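Long-range contacts in alkaline phosphatase (Stenotrophomonas maltophilia R551-3, PDB 5JK4), which binds phosphate in the periplasm and probably hands it on to a membrane transporter: residues P12-K17 against S29-T33; A96-T100 against G225-I229. The contacts are given in a common frame with arbitrary orientation. Where two conformers were deposited one is given. Residues are numbered along the deposited sequence.

Contact 1 of 2, residues P12-K17 against S29-T33; sequences PADLYK and SYAVT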
ATOM      1  N   PRO A  12      -0.053   3.776  -5.783  1.00  5.43           N
ATOM      2  CA  PRO A  12      -0.163   5.247  -5.764  1.00  5.95           C
ATOM      3  C   PRO A  12       0.669   5.936  -6.834  1.00  5.68           C
ATOM      4  O   PRO A  12       0.803   7.161  -6.790  1.00  6.15           O
ATOM      5  CB  PRO A  12       0.416   5.580  -4.385  1.00  6.62           C
ATOM      6  CG  PRO A  12       1.541   4.588  -4.260  1.00  6.42           C
ATOM      7  CD  PRO A  12       1.014   3.310  -4.881  1.00  5.48           C
ATOM      8  N   ALA A  13       1.219   5.189  -7.781  1.00  5.44           N
ATOM      9  CA  ALA A  13       2.259   5.739  -8.638  1.00  6.09           C
ATOM     10  C   ALA A  13       1.786   6.943  -9.446  1.00  6.58           C
ATOM     11  O   ALA A  13       2.576   7.856  -9.699  1.00  6.96           O
ATOM     12  CB  ALA A  13       2.792   4.664  -9.573  1.00  6.78           C
ATOM     13  N   ASP A  14       0.539   6.939  -9.928  1.00  6.37           N
ATOM     14  CA  ASP A  14       0.076   8.050 -10.759  1.00  6.65           C
ATOM     15  C   ASP A  14      -0.302   9.262  -9.933  1.00  6.28           C
ATOM     16  O   ASP A  14      -0.203  10.389 -10.424  1.00  6.58           O
ATOM     17  CB  ASP A  14      -1.071   7.609 -11.668  1.00  8.11           C
ATOM     18  CG  ASP A  14      -1.313   8.599 -12.835  0.69  9.74           C
ATOM     19  OD1 ASP A  14      -0.441   8.695 -13.731  0.69 11.48           O
ATOM     20  OD2 ASP A  14      -2.366   9.276 -12.868  0.69 10.24           O
ATOM     21  N   LEU A  15      -0.730   9.070  -8.687  1.00  6.08           N
ATOM     22  CA  LEU A  15      -0.825  10.204  -7.780  1.00  5.50           C
ATOM     23  C   LEU A  15       0.538  10.865  -7.616  1.00  5.66           C
ATOM     24  O   LEU A  15       0.642  12.095  -7.555  1.00  6.33           O
ATOM     25  CB  LEU A  15      -1.374   9.755  -6.428  1.00  6.26           C
ATOM     26  CG  LEU A  15      -1.354  10.823  -5.325  1.00  6.04           C
ATOM     27  CD1 LEU A  15      -2.250  12.014  -5.649  1.00  6.74           C
ATOM     28  CD2 LEU A  15      -1.739  10.176  -4.005  1.00  6.63           C
ATOM     29  N   TYR A  16       1.594  10.067  -7.538  1.00  5.46           N
ATOM     30  CA  TYR A  16       2.922  10.600  -7.265  1.00  5.48           C
ATOM     31  C   TYR A  16       3.568  11.250  -8.480  1.00  5.91           C
ATOM     32  O   TYR A  16       4.199  12.299  -8.334  1.00  6.30           O
ATOM     33  CB  TYR A  16       3.820   9.496  -6.723  1.00  5.85           C
ATOM     34  CG  TYR A  16       3.405   8.956  -5.370  1.00  5.87           C
ATOM     35  CD1 TYR A  16       2.472   9.623  -4.571  1.00  6.16           C
ATOM     36  CD2 TYR A  16       3.956   7.785  -4.875  1.00  5.96           C
ATOM     37  CE1 TYR A  16       2.089   9.122  -3.340  1.00  6.37           C
ATOM     38  CE2 TYR A  16       3.581   7.281  -3.642  1.00  6.05           C
ATOM     39  CZ  TYR A  16       2.656   7.958  -2.872  1.00  6.34           C
ATOM     40  OH  TYR A  16       2.252   7.467  -1.652  1.00  7.24           O
ATOM     41  N   LYS A  17       3.463  10.651  -9.667  1.00  6.01           N
ATOM     42  CA  LYS A  17       4.205  11.141 -10.823  1.00  7.03           C
ATOM     43  C   LYS A  17       3.435  10.867 -12.103  1.00  7.69           C
ATOM     44  O   LYS A  17       2.831   9.805 -12.262  1.00  9.07           O
ATOM     45  CB  LYS A  17       5.560  10.430 -10.961  1.00  9.88           C
ATOM     46  CG  LYS A  17       6.622  10.781  -9.952  1.00 11.78           C
ATOM     47  CD  LYS A  17       7.116  12.219 -10.041  1.00 12.30           C
ATOM     48  CE  LYS A  17       7.955  12.528 -11.277  1.00 12.13           C
ATOM     49  NZ  LYS A  17       8.668  13.829 -11.100  1.00 11.85           N
ATOM     50  N   SER A  29      12.154  11.206  -8.803  1.00  6.36           N
ATOM     51  CA  SER A  29      11.837  10.150  -9.750  1.00  6.84           C
ATOM     52  C   SER A  29      11.103   9.026  -9.030  1.00  6.59           C
ATOM     53  O   SER A  29      11.240   8.849  -7.820  1.00  7.03           O
ATOM     54  CB  SER A  29      13.095   9.612 -10.433  1.00  7.48           C
ATOM     55  OG  SER A  29      14.013   9.088  -9.480  1.00  8.43           O
ATOM     56  N   TYR A  30      10.306   8.269  -9.783  1.00  6.41           N
ATOM     57  CA  TYR A  30       9.499   7.196  -9.195  1.00  6.55           C
ATOM     58  C   TYR A  30       9.421   6.021 -10.168  1.00  6.67           C
ATOM     59  O   TYR A  30       8.571   5.991 -11.058  1.00  8.55           O
ATOM     60  CB  TYR A  30       8.103   7.697  -8.808  1.00  6.92           C
ATOM     61  CG  TYR A  30       7.414   6.728  -7.858  1.00  6.62           C
ATOM     62  CD1 TYR A  30       7.667   6.773  -6.496  1.00  6.35           C
ATOM     63  CD2 TYR A  30       6.533   5.769  -8.334  1.00  6.94           C
ATOM     64  CE1 TYR A  30       7.072   5.885  -5.624  1.00  5.94           C
ATOM     65  CE2 TYR A  30       5.926   4.879  -7.472  1.00  6.88           C
ATOM     66  CZ  TYR A  30       6.197   4.938  -6.115  1.00  5.72           C
ATOM     67  OH  TYR A  30       5.619   4.073  -5.207  1.00  6.08           O
ATOM     68  N   ALA A  31      10.295   5.044  -9.976  1.00  6.34           N
ATOM     69  CA  ALA A  31      10.311   3.838 -10.802  1.00  6.32           C
ATOM     70  C   ALA A  31       9.317   2.831 -10.230  1.00  6.12           C
ATOM     71  O   ALA A  31       9.437   2.429  -9.070  1.00  7.00           O
ATOM     72  CB  ALA A  31      11.714   3.230 -10.796  1.00  7.44           C
ATOM     73  N   VAL A  32       8.360   2.391 -11.041  1.00  5.90           N
ATOM     74  CA  VAL A  32       7.321   1.480 -10.567  1.00  6.78           C
ATOM     75  C   VAL A  32       7.838   0.047 -10.600  1.00  6.77           C
ATOM     76  O   VAL A  32       8.163  -0.484 -11.666  1.00  8.38           O
ATOM     77  CB  VAL A  32       6.040   1.632 -11.391  1.00  8.58           C
ATOM     78  CG1 VAL A  32       4.992   0.624 -10.935  1.00  9.73           C
ATOM     79  CG2 VAL A  32       5.510   3.053 -11.252  1.00 10.29           C
ATOM     80  N   THR A  33       7.865  -0.595  -9.436  1.00  6.40           N
ATOM     81  CA  THR A  33       8.400  -1.945  -9.289  1.00  6.69           C
ATOM     82  C   THR A  33       7.516  -2.867  -8.463  1.00  7.02           C
ATOM     83  O   THR A  33       7.792  -4.075  -8.400  1.00  8.84           O
ATOM     84  CB  THR A  33       9.776  -1.898  -8.602  1.00  7.02           C
ATOM     85  OG1 THR A  33       9.641  -1.308  -7.305  1.00  7.03           O
ATOM     86  CG2 THR A  33      10.759  -1.073  -9.389  1.00  7.96           C
TER
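Ser29, one residue into strand 28-32, has its CA-to-CB bond directed away from the helix, and its backbone is hydrogen-bonded to Val4 of strand 4-8. Tyr30 then does most of the work, with 91 Å² covered by the helical segment. Its CB lies 3.6 Å from Lys17 CG, so the aliphatic part of that lysine leans on the root of the tyrosine, while its NZ reaches the carbonyl of Phe28 further back on the same strand. The Tyr30 ring presents one face to the edge of Tyr16: an edge-to-face pair with centroids 5.4 Å apart and planes at 80°, closest at Tyr16 CD2 and Tyr30 CE1 (3.7 Å). Ala13 CB approaches Tyr30 CE2 at 3.8 Å, and the small methyl lets helix and ring come together. Tyr30 OH passes 4.2 Å from Pro12 CG and is hydrogen-bonded to Ala9 O. Ala31 is out of reach of residues 12-17, and its backbone pairs with Gly6 and Gly8. Val32 returns to the helical side, its CG2 3.6 Å from Ala13 CB. Tyr16 also stacks with Phe291, and its OH is hydrogen-bonded to Ser94 OG. The segments thus meet by apolar and aromatic packing of a short helix, with Pro12 at its N-cap position, on one face of a parallel strand pair. A bound phosphate ion lies about 4 Å from the side chain of Pro12. Strand 4-8, helix 13-16 and strand 28-32 form a beta-alpha-beta unit, the building block of the alpha/beta fold of periplasmic binding proteins.

Contact 2 of 2, residues A96-T100 against G225-I229; sequences ATSVT and GPDVI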
ATOM      1  N   ALA A  96      -4.699   6.783   2.423  1.00  5.02           N
ATOM      2  CA  ALA A  96      -5.374   5.510   2.587  1.00  5.34           C
ATOM      3  C   ALA A  96      -6.029   5.116   1.267  1.00  5.08           C
ATOM      4  O   ALA A  96      -6.279   5.947   0.389  1.00  4.84           O
ATOM      5  CB  ALA A  96      -6.379   5.543   3.743  1.00  5.94           C
ATOM      6  N   THR A  97      -6.271   3.817   1.123  1.00  5.33           N
ATOM      7  CA  THR A  97      -6.773   3.255  -0.122  1.00  5.38           C
ATOM      8  C   THR A  97      -7.636   2.036   0.158  1.00  5.14           C
ATOM      9  O   THR A  97      -7.405   1.288   1.112  1.00  5.89           O
ATOM     10  CB  THR A  97      -5.595   2.855  -1.048  1.00  5.79           C
ATOM     11  OG1 THR A  97      -6.088   2.460  -2.335  1.00  6.26           O
ATOM     12  CG2 THR A  97      -4.719   1.747  -0.432  1.00  5.91           C
ATOM     13  N   SER A  98      -8.606   1.815  -0.713  1.00  4.78           N
ATOM     14  CA  SER A  98      -9.272   0.530  -0.784  1.00  5.07           C
ATOM     15  C   SER A  98      -8.470  -0.408  -1.684  1.00  4.74           C
ATOM     16  O   SER A  98      -7.538  -0.004  -2.391  1.00  5.35           O
ATOM     17  CB  SER A  98     -10.681   0.697  -1.336  1.00  5.87           C
ATOM     18  OG  SER A  98     -10.646   1.238  -2.637  1.00  6.89           O
ATOM     19  N   VAL A  99      -8.851  -1.684  -1.654  1.00  4.78           N
ATOM     20  CA  VAL A  99      -8.463  -2.651  -2.676  1.00  5.00           C
ATOM     21  C   VAL A  99      -9.740  -3.088  -3.359  1.00  4.67           C
ATOM     22  O   VAL A  99     -10.690  -3.496  -2.681  1.00  5.80           O
ATOM     23  CB  VAL A  99      -7.720  -3.870  -2.097  1.00  6.09           C
ATOM     24  CG1 VAL A  99      -7.378  -4.877  -3.211  1.00  6.29           C
ATOM     25  CG2 VAL A  99      -6.468  -3.431  -1.377  1.00  7.38           C
ATOM     26  N   THR A 100      -9.778  -2.951  -4.679  1.00  5.00           N
ATOM     27  CA  THR A 100     -10.956  -3.256  -5.481  1.00  4.74           C
ATOM     28  C   THR A 100     -10.842  -4.649  -6.087  1.00  4.95           C
ATOM     29  O   THR A 100      -9.744  -5.206  -6.213  1.00  5.16           O
ATOM     30  CB  THR A 100     -11.147  -2.227  -6.608  1.00  5.06           C
ATOM     31  OG1 THR A 100     -10.309  -2.526  -7.728  1.00  5.62           O
ATOM     32  CG2 THR A 100     -10.892  -0.810  -6.130  1.00  5.86           C
ATOM     33  N   GLY A 225      -5.628  -1.640  -6.721  1.00  4.87           N
ATOM     34  CA  GLY A 225      -5.976  -0.360  -6.163  1.00  5.08           C
ATOM     35  C   GLY A 225      -6.959   0.393  -7.038  1.00  5.36           C
ATOM     36  O   GLY A 225      -7.118   0.100  -8.227  1.00  5.63           O
ATOM     37  N   PRO A 226      -7.628   1.394  -6.457  1.00  5.48           N
ATOM     38  CA  PRO A 226      -8.774   2.022  -7.128  1.00  5.74           C
ATOM     39  C   PRO A 226      -8.425   3.005  -8.238  1.00  5.55           C
ATOM     40  O   PRO A 226      -9.288   3.280  -9.078  1.00  6.24           O
ATOM     41  CB  PRO A 226      -9.484   2.740  -5.970  1.00  6.24           C
ATOM     42  CG  PRO A 226      -8.355   3.072  -5.008  1.00  6.80           C
ATOM     43  CD  PRO A 226      -7.472   1.857  -5.070  1.00  5.73           C
ATOM     44  N   ASP A 227      -7.229   3.578  -8.241  1.00  5.59           N
ATOM     45  CA  ASP A 227      -6.951   4.682  -9.160  1.00  5.54           C
ATOM     46  C   ASP A 227      -7.121   4.245 -10.625  1.00  5.95           C
ATOM     47  O   ASP A 227      -7.685   4.993 -11.436  1.00  6.26           O
ATOM     48  CB  ASP A 227      -5.553   5.248  -8.846  1.00  5.76           C
ATOM     49  CG  ASP A 227      -5.276   6.627  -9.436  1.00  5.71           C
ATOM     50  OD1 ASP A 227      -6.177   7.254 -10.030  1.00  6.44           O
ATOM     51  OD2 ASP A 227      -4.112   7.082  -9.271  1.00  6.67           O
ATOM     52  N   VAL A 228      -6.680   3.032 -10.981  1.00  6.55           N
ATOM     53  CA  VAL A 228      -6.760   2.573 -12.375  1.00  7.16           C
ATOM     54  C   VAL A 228      -8.160   2.160 -12.802  1.00  7.05           C
ATOM     55  O   VAL A 228      -8.408   1.959 -14.003  1.00  8.05           O
ATOM     56  CB  VAL A 228      -5.779   1.415 -12.659  1.00  8.64           C
ATOM     57  CG1 VAL A 228      -6.315   0.080 -12.130  1.00  9.69           C
ATOM     58  CG2 VAL A 228      -5.471   1.323 -14.157  1.00 10.01           C
ATOM     59  N   ILE A 229      -9.066   1.976 -11.855  1.00  6.86           N
ATOM     60  CA  ILE A 229     -10.410   1.515 -12.195  1.00  7.06           C
ATOM     61  C   ILE A 229     -11.124   2.638 -12.926  1.00  8.41           C
ATOM     62  O   ILE A 229     -11.204   3.758 -12.397  1.00  9.59           O
ATOM     63  CB  ILE A 229     -11.175   1.139 -10.920  1.00  6.89           C
ATOM     64  CG1 ILE A 229     -10.530  -0.042 -10.188  1.00  7.18           C
ATOM     65  CG2 ILE A 229     -12.624   0.823 -11.260  1.00  7.30           C
ATOM     66  CD1 ILE A 229     -10.515  -1.333 -10.978  1.00  7.52           C
TER
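The ring of Pro226 overlaps the strand end, wedged against Thr97, Ser98 and Thr100. Its CD carbon sits 3.1 Å from Thr97 OG1 and 3.3 Å from Ser98 O, so one ring carbon faces two oxygens that are themselves joined, since Thr97 OG1 donates to Ser98 O over 2.9 Å. On the next part of the ring, Pro226 CG is 3.8 Å from Ser98 OG, whose polar partner is Pro246 O. Thr100 covers the remaining flank: its CG2 packs 3.7 Å from Pro226 CA and 3.8 Å from Pro226 CB, leaving its OG1 bonded to Val224 O. That hydroxyl oxygen also lies 3.5 Å from Ile229 CD1. Pro226 and Ile229 are the first and last residues of a type I beta turn, closed by the hydrogen bond from Ile229 N to Pro226 O (3.1 Å), and both reach residues 97-100. The fit is therefore close, buried packing, with the polar ends of Ser98 and Thr100 satisfied by neighbouring carbonyls. A backbone hydrogen bond between Thr100 and Val224 brings the loop alongside the strand end. Strand 89-98 is an outer strand of an antiparallel sheet, bonded to strand 286-294 through Thr97 and Gly287, a pairing that Val99 continues with Ile285. Helix 150-162 covers Thr97 and Val99 through Leu154, and helix 207-214 meets Val228 and Ile229 through Tyr211.

The two contacts have centres about 15 Å apart and follow one another along the chain. Contact 1 is local and only partly buried, joining a helix to a strand of one beta-alpha-beta unit through aromatic and aliphatic side chains; contact 2 is fully buried and brings together segments 125 residues apart, with a proline ring set among threonine and serine oxygens. They share no segment, yet Tyr16 of contact 1 is bonded to Ser94 on strand 89-98, whose end forms contact 2. They also touch directly, by packing alone: Asp227 OD2 lies 3.9 Å from Asp14 CB and 4.0 Å from Leu15 N. The hydrogen bond of Asp227 OD2 goes instead to His334, which Asp14 also touches.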